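Local coordinates for IPT/TIG domain-containing protein (Bacteroides thetaiotaomicron, PDB 3TC9) that is of uncharacterised function but probably acts as an auxiliary nutrient-binding protein, joining an immunoglobulin-like IPT/TIG domain to a six-bladed beta-propeller, at residues 319-324 with 356-361. Sequence-based numbering, arbitrary orientation.
Sequences KDWVDG and FCDREN. With EDO (1,2-ethanediol), chain V; EDO (1,2-ethanediol), chain R.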
loop_
_atom_site.group_PDB
_atom_site.type_symbol
_atom_site.label_atom_id
_atom_site.label_comp_id
_atom_site.label_asym_id
_atom_site.label_seq_id
_atom_site.Cartn_x
_atom_site.Cartn_y
_atom_site.Cartn_z
ATOM N N LYS B 319 -5.479 0.629 35.386
ATOM C CA LYS B 319 -5.999 1.720 34.551
ATOM C C LYS B 319 -4.974 2.837 34.425
ATOM O O LYS B 319 -4.605 3.438 35.438
ATOM C CB LYS B 319 -7.270 2.347 35.182
ATOM C CG LYS B 319 -8.378 1.435 35.645
ATOM C CD LYS B 319 -9.020 2.063 36.872
ATOM C CE LYS B 319 -10.395 1.537 37.152
ATOM N NZ LYS B 319 -11.176 2.520 37.942
ATOM N N ASP B 320 -4.563 3.173 33.217
ATOM C CA ASP B 320 -3.644 4.293 33.029
ATOM C C ASP B 320 -3.491 4.597 31.556
ATOM O O ASP B 320 -4.057 3.897 30.740
ATOM C CB ASP B 320 -2.268 3.969 33.660
ATOM C CG ASP B 320 -1.478 5.161 34.147
ATOM O OD1 ASP B 320 -1.803 6.310 33.736
ATOM O OD2 ASP B 320 -0.497 4.949 34.875
ATOM N N TRP B 321 -2.724 5.629 31.211
ATOM C CA TRP B 321 -2.387 5.972 29.840
ATOM C C TRP B 321 -0.883 5.952 29.742
ATOM O O TRP B 321 -0.223 6.847 30.265
ATOM C CB TRP B 321 -2.984 7.321 29.409
ATOM C CG TRP B 321 -2.637 7.650 27.988
ATOM C CD1 TRP B 321 -3.060 6.996 26.866
ATOM C CD2 TRP B 321 -1.654 8.594 27.556
ATOM N NE1 TRP B 321 -2.443 7.518 25.755
ATOM C CE2 TRP B 321 -1.604 8.529 26.146
ATOM C CE3 TRP B 321 -0.869 9.559 28.221
ATOM C CZ2 TRP B 321 -0.792 9.379 25.390
ATOM C CZ3 TRP B 321 -0.072 10.409 27.468
ATOM C CH2 TRP B 321 -0.051 10.326 26.072
ATOM N N VAL B 322 -0.335 4.854 29.195
ATOM C CA VAL B 322 1.102 4.578 29.103
ATOM C C VAL B 322 1.399 3.842 27.811
ATOM O O VAL B 322 0.960 2.705 27.614
ATOM C CB VAL B 322 1.693 3.772 30.322
ATOM C CG1 VAL B 322 3.209 3.567 30.172
ATOM C CG2 VAL B 322 1.395 4.424 31.670
ATOM N N ASP B 323 2.145 4.495 26.931
ATOM C CA ASP B 323 2.636 3.893 25.694
ATOM C C ASP B 323 3.876 3.046 26.074
ATOM O O ASP B 323 4.605 3.413 26.989
ATOM C CB ASP B 323 2.913 4.989 24.621
ATOM C CG ASP B 323 1.623 5.623 24.090
ATOM O OD1 ASP B 323 0.585 4.932 24.075
ATOM O OD2 ASP B 323 1.659 6.808 23.670
ATOM N N GLY B 324 4.020 1.865 25.492
ATOM C CA GLY B 324 5.097 0.942 25.854
ATOM C C GLY B 324 4.910 -0.455 25.299
ATOM O O GLY B 324 3.938 -0.714 24.572
ATOM N N PHE B 356 -7.187 0.596 18.169
ATOM C CA PHE B 356 -8.378 0.423 18.995
ATOM C C PHE B 356 -8.703 1.678 19.799
ATOM O O PHE B 356 -7.816 2.488 20.091
ATOM C CB PHE B 356 -8.225 -0.797 19.936
ATOM C CG PHE B 356 -7.111 -0.706 20.940
ATOM C CD1 PHE B 356 -5.818 -1.105 20.605
ATOM C CD2 PHE B 356 -7.346 -0.223 22.225
ATOM C CE1 PHE B 356 -4.783 -1.045 21.548
ATOM C CE2 PHE B 356 -6.306 -0.148 23.155
ATOM C CZ PHE B 356 -5.039 -0.562 22.810
ATOM N N CYS B 357 -9.978 1.799 20.188
ATOM C CA CYS B 357 -10.465 2.861 21.031
ATOM C C CYS B 357 -10.121 2.571 22.449
ATOM O O CYS B 357 -10.402 1.489 22.934
ATOM C CB CYS B 357 -11.968 3.027 20.868
ATOM S SG CYS B 357 -12.460 3.619 19.241
ATOM N N ASP B 358 -9.505 3.542 23.120
ATOM C CA ASP B 358 -9.172 3.503 24.550
ATOM C C ASP B 358 -10.129 4.517 25.179
ATOM O O ASP B 358 -9.816 5.706 25.289
ATOM C CB ASP B 358 -7.693 3.831 24.759
ATOM C CG ASP B 358 -7.106 3.393 26.088
ATOM O OD1 ASP B 358 -7.767 2.603 26.799
ATOM O OD2 ASP B 358 -5.958 3.810 26.398
ATOM N N ARG B 359 -11.367 4.043 25.441
ATOM C CA ARG B 359 -12.513 4.832 25.879
ATOM C C ARG B 359 -12.211 5.854 26.971
ATOM O O ARG B 359 -12.533 7.029 26.770
ATOM C CB ARG B 359 -13.660 3.925 26.314
ATOM C CG ARG B 359 -15.011 4.601 26.358
ATOM C CD ARG B 359 -15.902 3.898 27.352
ATOM N NE ARG B 359 -17.308 4.243 27.147
ATOM C CZ ARG B 359 -18.056 4.919 28.009
ATOM N NH1 ARG B 359 -17.542 5.348 29.156
ATOM N NH2 ARG B 359 -19.324 5.188 27.726
ATOM N N GLU B 360 -11.637 5.441 28.114
ATOM C CA GLU B 360 -11.481 6.377 29.234
ATOM C C GLU B 360 -10.190 7.178 29.174
ATOM O O GLU B 360 -9.962 8.032 30.035
ATOM C CB GLU B 360 -11.619 5.686 30.596
ATOM C CG GLU B 360 -12.978 5.050 30.871
ATOM C CD GLU B 360 -14.191 5.959 30.861
ATOM O OE1 GLU B 360 -14.071 7.160 31.203
ATOM O OE2 GLU B 360 -15.280 5.446 30.525
ATOM N N ASN B 361 -9.374 6.934 28.152
ATOM C CA ASN B 361 -8.170 7.688 27.868
ATOM C C ASN B 361 -8.455 8.658 26.724
ATOM O O ASN B 361 -7.588 9.481 26.383
ATOM C CB ASN B 361 -7.009 6.750 27.552
ATOM C CG ASN B 361 -6.361 6.191 28.796
ATOM O OD1 ASN B 361 -6.340 6.811 29.858
ATOM N ND2 ASN B 361 -5.804 5.010 28.688
HETATM C C1 EDO V . -6.676 7.341 33.455
HETATM O O1 EDO V . -6.569 6.225 32.558
HETATM C C2 EDO V . -5.290 7.909 33.749
HETATM O O2 EDO V . -4.668 7.156 34.796
HETATM C C1 EDO R . -14.136 2.184 34.170
HETATM O O1 EDO R . -13.076 1.432 33.586
HETATM C C2 EDO R . -13.734 2.512 35.600
HETATM O O2 EDO R . -12.636 3.429 35.580
#
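Asn361 reaches across to the segment 319-324 with its side-chain amide, and ND2 donates to the backbone O of Asp320 at 2.9 Å. The bond is nearly straight at the hydrogen (N-H...O 165°), but the donor stands above the carbonyl plane. The second N-H of ND2 goes to Asp358 OD2 at 2.6 Å, also above the carboxylate plane; both acceptors lie close to the amide plane, which fixes the rotation of the group. With CG anti to its own carbonyl carbon (chi1 -81°), the Asn361 amide is swung toward the segment, setting OD1 3.4 Å from Trp321 CB; OD1 also accepts from O1 of an ethanediol, probably from the crystallisation liquor, whose O2 reaches Asp320 OD1. ND2 lies at the edge of the Trp321 indole, in its plane, with amide and ring 70° apart; NE1 of that ring is bonded to Thr375. Asp358 OD2 also forms a salt bridge with Arg365, while Asp358 OD1 accepts from His332 N. Without the amide, as with an alanine here, the Asp320 carbonyl would probably lose this donor and the Asp358 carboxylate be held by one bond fewer. The Asp358 O to Asn361 N bond, 3.1 Å, closes a beta-turn of the kind that joins neighbouring antiparallel strands in a beta-propeller blade, here 352-358 and 363-367.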